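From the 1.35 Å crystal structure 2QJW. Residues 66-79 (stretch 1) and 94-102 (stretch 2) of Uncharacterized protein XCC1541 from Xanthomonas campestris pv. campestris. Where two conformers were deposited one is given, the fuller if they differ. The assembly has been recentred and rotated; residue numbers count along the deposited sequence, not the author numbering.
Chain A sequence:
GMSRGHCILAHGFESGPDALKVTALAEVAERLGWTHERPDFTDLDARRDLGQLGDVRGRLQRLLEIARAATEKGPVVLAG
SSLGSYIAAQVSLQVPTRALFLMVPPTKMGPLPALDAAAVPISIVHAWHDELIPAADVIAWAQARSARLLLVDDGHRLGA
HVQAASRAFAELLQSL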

# COMPACT_ATOMS: atom_id res chain seq x y z
N ILE A 66 7.83 -5.24 28.10
CA ILE A 66 6.48 -5.61 27.78
C ILE A 66 6.40 -6.68 26.68
O ILE A 66 5.61 -7.65 26.72
CB ILE A 66 5.65 -4.34 27.40
CG1 ILE A 66 5.49 -3.42 28.63
CG2 ILE A 66 4.30 -4.68 26.89
CD1 ILE A 66 4.88 -2.01 28.32
N ALA A 67 7.24 -6.52 25.64
CA ALA A 67 7.23 -7.51 24.57
C ALA A 67 7.75 -8.84 25.01
O ALA A 67 7.19 -9.89 24.65
CB ALA A 67 8.08 -6.95 23.40
N ARG A 68 8.84 -8.83 25.78
CA ARG A 68 9.43 -10.06 26.29
C ARG A 68 8.39 -10.83 27.08
O ARG A 68 8.20 -12.03 26.83
CB ARG A 68 10.67 -9.67 27.13
CG ARG A 68 11.41 -10.73 27.89
CD ARG A 68 12.03 -11.72 27.02
NE ARG A 68 13.09 -11.22 26.13
CZ ARG A 68 13.69 -11.99 25.23
NH1 ARG A 68 13.33 -13.27 25.09
NH2 ARG A 68 14.62 -11.48 24.44
N ALA A 69 7.69 -10.14 27.98
CA ALA A 69 6.64 -10.79 28.76
C ALA A 69 5.59 -11.45 27.87
O ALA A 69 5.11 -12.57 28.11
CB ALA A 69 5.96 -9.75 29.71
N ALA A 70 5.20 -10.73 26.83
CA ALA A 70 4.22 -11.21 25.92
C ALA A 70 4.70 -12.45 25.14
O ALA A 70 3.92 -13.36 24.89
CB ALA A 70 3.75 -10.07 24.92
N THR A 71 5.96 -12.46 24.77
CA THR A 71 6.49 -13.60 23.98
C THR A 71 6.57 -14.83 24.86
O THR A 71 6.67 -15.91 24.32
CB THR A 71 7.86 -13.36 23.33
OG1 THR A 71 8.83 -13.13 24.35
CG2 THR A 71 7.73 -12.18 22.29
N GLU A 72 6.49 -14.69 26.19
CA GLU A 72 6.48 -15.88 27.08
C GLU A 72 5.09 -16.47 27.18
O GLU A 72 4.89 -17.48 27.89
CB GLU A 72 7.09 -15.51 28.46
CG GLU A 72 8.54 -15.14 28.31
CD GLU A 72 9.20 -14.49 29.48
OE1 GLU A 72 8.59 -14.45 30.56
OE2 GLU A 72 10.37 -14.03 29.28
N LYS A 73 4.11 -15.92 26.49
CA LYS A 73 2.75 -16.39 26.42
C LYS A 73 2.34 -16.79 25.00
O LYS A 73 1.42 -17.60 24.83
CB LYS A 73 1.78 -15.30 26.93
CG LYS A 73 1.96 -14.94 28.42
CD LYS A 73 0.82 -14.05 28.94
N GLY A 74 3.03 -16.30 23.97
CA GLY A 74 2.62 -16.58 22.62
C GLY A 74 3.16 -15.55 21.63
O GLY A 74 4.00 -14.74 22.03
N PRO A 75 2.73 -15.60 20.39
CA PRO A 75 3.28 -14.68 19.38
C PRO A 75 2.93 -13.23 19.71
O PRO A 75 1.88 -12.92 20.30
CB PRO A 75 2.60 -15.09 18.08
CG PRO A 75 2.11 -16.53 18.35
CD PRO A 75 1.74 -16.52 19.80
N VAL A 76 3.84 -12.37 19.27
CA VAL A 76 3.70 -10.91 19.46
C VAL A 76 3.94 -10.19 18.14
O VAL A 76 4.94 -10.40 17.47
CB VAL A 76 4.70 -10.40 20.47
CG1 VAL A 76 4.58 -8.86 20.61
CG2 VAL A 76 4.48 -11.10 21.82
N VAL A 77 3.01 -9.28 17.85
CA VAL A 77 3.14 -8.29 16.77
C VAL A 77 3.37 -6.92 17.40
O VAL A 77 2.64 -6.53 18.34
CB VAL A 77 1.88 -8.27 15.87
CG1 VAL A 77 1.87 -7.12 14.92
CG2 VAL A 77 1.76 -9.62 15.14
N LEU A 78 4.41 -6.21 16.92
CA LEU A 78 4.70 -4.85 17.40
C LEU A 78 4.30 -3.87 16.34
O LEU A 78 4.50 -4.07 15.14
CB LEU A 78 6.17 -4.68 17.68
CG LEU A 78 6.72 -5.67 18.71
CD1 LEU A 78 8.23 -5.44 18.86
CD2 LEU A 78 6.03 -5.53 20.04
N ALA A 79 3.65 -2.78 16.77
CA ALA A 79 3.19 -1.74 15.83
C ALA A 79 3.38 -0.44 16.47
O ALA A 79 3.44 -0.33 17.71
CB ALA A 79 1.75 -1.92 15.52
N GLN A 94 15.48 -7.53 19.49
CA GLN A 94 15.78 -8.08 20.82
C GLN A 94 14.85 -9.13 21.38
O GLN A 94 15.19 -9.74 22.40
CB GLN A 94 15.82 -6.87 21.79
CG GLN A 94 16.96 -5.94 21.46
CD GLN A 94 17.33 -5.02 22.63
OE1 GLN A 94 17.33 -3.81 22.49
NE2 GLN A 94 17.60 -5.60 23.80
N VAL A 95 13.69 -9.32 20.76
CA VAL A 95 12.70 -10.28 21.16
C VAL A 95 12.18 -11.01 19.90
O VAL A 95 12.21 -10.45 18.82
CB VAL A 95 11.52 -9.59 21.95
CG1 VAL A 95 10.47 -8.96 21.02
CG2 VAL A 95 10.85 -10.56 22.88
N PRO A 96 11.76 -12.26 20.01
CA PRO A 96 11.22 -12.88 18.77
C PRO A 96 9.87 -12.23 18.46
O PRO A 96 8.94 -12.31 19.26
CB PRO A 96 11.14 -14.36 19.09
CG PRO A 96 11.13 -14.46 20.55
CD PRO A 96 11.78 -13.25 21.12
N THR A 97 9.81 -11.61 17.29
CA THR A 97 8.67 -10.82 16.86
C THR A 97 8.08 -11.46 15.64
O THR A 97 8.80 -11.82 14.73
CB THR A 97 9.17 -9.39 16.60
OG1 THR A 97 9.78 -8.88 17.78
CG2 THR A 97 8.02 -8.46 16.15
N ARG A 98 6.76 -11.62 15.63
CA ARG A 98 6.05 -12.27 14.57
C ARG A 98 6.01 -11.43 13.28
O ARG A 98 6.11 -11.93 12.18
CB ARG A 98 4.61 -12.64 14.99
CG ARG A 98 3.84 -13.38 13.96
CD ARG A 98 4.44 -14.71 13.56
NE ARG A 98 3.82 -15.33 12.42
CZ ARG A 98 4.14 -15.17 11.16
NH1 ARG A 98 5.08 -14.33 10.76
NH2 ARG A 98 3.48 -15.84 10.24
N ALA A 99 5.80 -10.14 13.49
CA ALA A 99 5.62 -9.16 12.38
C ALA A 99 5.64 -7.77 12.96
O ALA A 99 5.48 -7.59 14.17
CB ALA A 99 4.30 -9.38 11.64
N LEU A 100 5.84 -6.80 12.07
CA LEU A 100 6.03 -5.41 12.44
C LEU A 100 5.20 -4.48 11.56
O LEU A 100 5.32 -4.54 10.33
CB LEU A 100 7.50 -5.09 12.26
CG LEU A 100 8.08 -3.78 12.74
CD1 LEU A 100 7.85 -3.56 14.30
CD2 LEU A 100 9.57 -3.71 12.35
N PHE A 101 4.41 -3.59 12.18
CA PHE A 101 3.57 -2.64 11.47
C PHE A 101 4.01 -1.23 11.86
O PHE A 101 3.93 -0.85 13.04
CB PHE A 101 2.08 -2.81 11.74
CG PHE A 101 1.24 -1.89 10.95
CD1 PHE A 101 1.07 -2.11 9.62
CD2 PHE A 101 0.65 -0.80 11.52
CE1 PHE A 101 0.26 -1.26 8.87
CE2 PHE A 101 -0.13 0.07 10.77
CZ PHE A 101 -0.32 -0.15 9.44
N LEU A 102 4.49 -0.48 10.88
CA LEU A 102 5.08 0.83 11.17
C LEU A 102 4.39 1.93 10.44
O LEU A 102 4.37 1.96 9.23
CB LEU A 102 6.52 0.83 10.75
CG LEU A 102 7.44 -0.31 11.19
CD1 LEU A 102 8.90 -0.20 10.66
CD2 LEU A 102 7.47 -0.37 12.72
O HOH W 1 6.37 -13.36 18.56

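Two neighbouring parallel strands, joined by backbone hydrogen bonds, form one part of this contact, and a helix end packed against the loop that leads into the second strand forms a second; together they bury 651 Å², counted over both sides. Strand 76-79 runs beside strand 99-102 with an angle of 18° between their directions and a closest axial approach of 4.8 Å. Three hydrogen bonds tie the backbones: Arg98 N gives to Val76 O (2.9 Å), Leu78 N to Ala99 O (3.3 Å) and Phe101 N to Leu78 O (3.0 Å). Leu78 thus uses both its N and its O, as a residue in a parallel ladder does when its amide and carbonyl reach two different residues of the neighbouring strand. CA-H...O contacts fill in between these bonds, with Leu100 CA 3.4 Å from Leu78 O and Ala79 CA 3.0 Å from Phe101 O.

Side chains pair across the ladder on both faces of the sheet. Leu78 and Leu100 share one face, where Leu78 CB lies 3.9 Å from Leu100 CD1; the t, p rotamer of Leu100 brings the end of its side chain nearer to the first strand. On the face of Ala79 and Phe101 the two CB atoms are 3.9 Å apart. The small methyl of Ala79 sits at the edge of the Phe101 ring, near its plane, while the ring itself leads away from stretch 1. All four residues are buried, and their apolar side chains suit places where a polar group would need a partner.

Before the ladder, the two stretches are joined through a water as well. Water 1 accepts from Val76 N (2.8 Å) and donates to Pro96 O (2.9 Å), bridging two backbone groups; proline has no amide hydrogen to donate, but its carbonyl remains free to accept. Nearby, Thr97 OG1 donates to Val95 O (3.1 Å), a bond within the loop that satisfies the hydroxyl of a buried residue, and Leu78 CD1 comes to 3.9 Å from the same Thr97 OG1.

Val95 is the apolar centre of the helix contact. Its CB points toward the helix; Val95 CG1 lies 3.9 Å from Ala67 CB, and the short side chain of Ala67 lets the valine come close. Thr71, in the p rotamer, bonds its OG1 to Arg68 O (2.8 Å), within the helix; Val95 CG2 packs against both Thr71 CG2 and Thr71 OG1, 3.6 Å from each. Arg68 covers the exposed side: its guanidinium lies with one face over Val95 CG2, 4.0 Å from Arg68 CZ, and Arg68 NH2 approaches Gln94 O to 2.7 Å. Between helix and strand, Gly74 has phi 158°, where a side chain would be jammed against the preceding carbonyl oxygen and the CD of Pro75, so glycine fits the turn that carries the chain toward its strand.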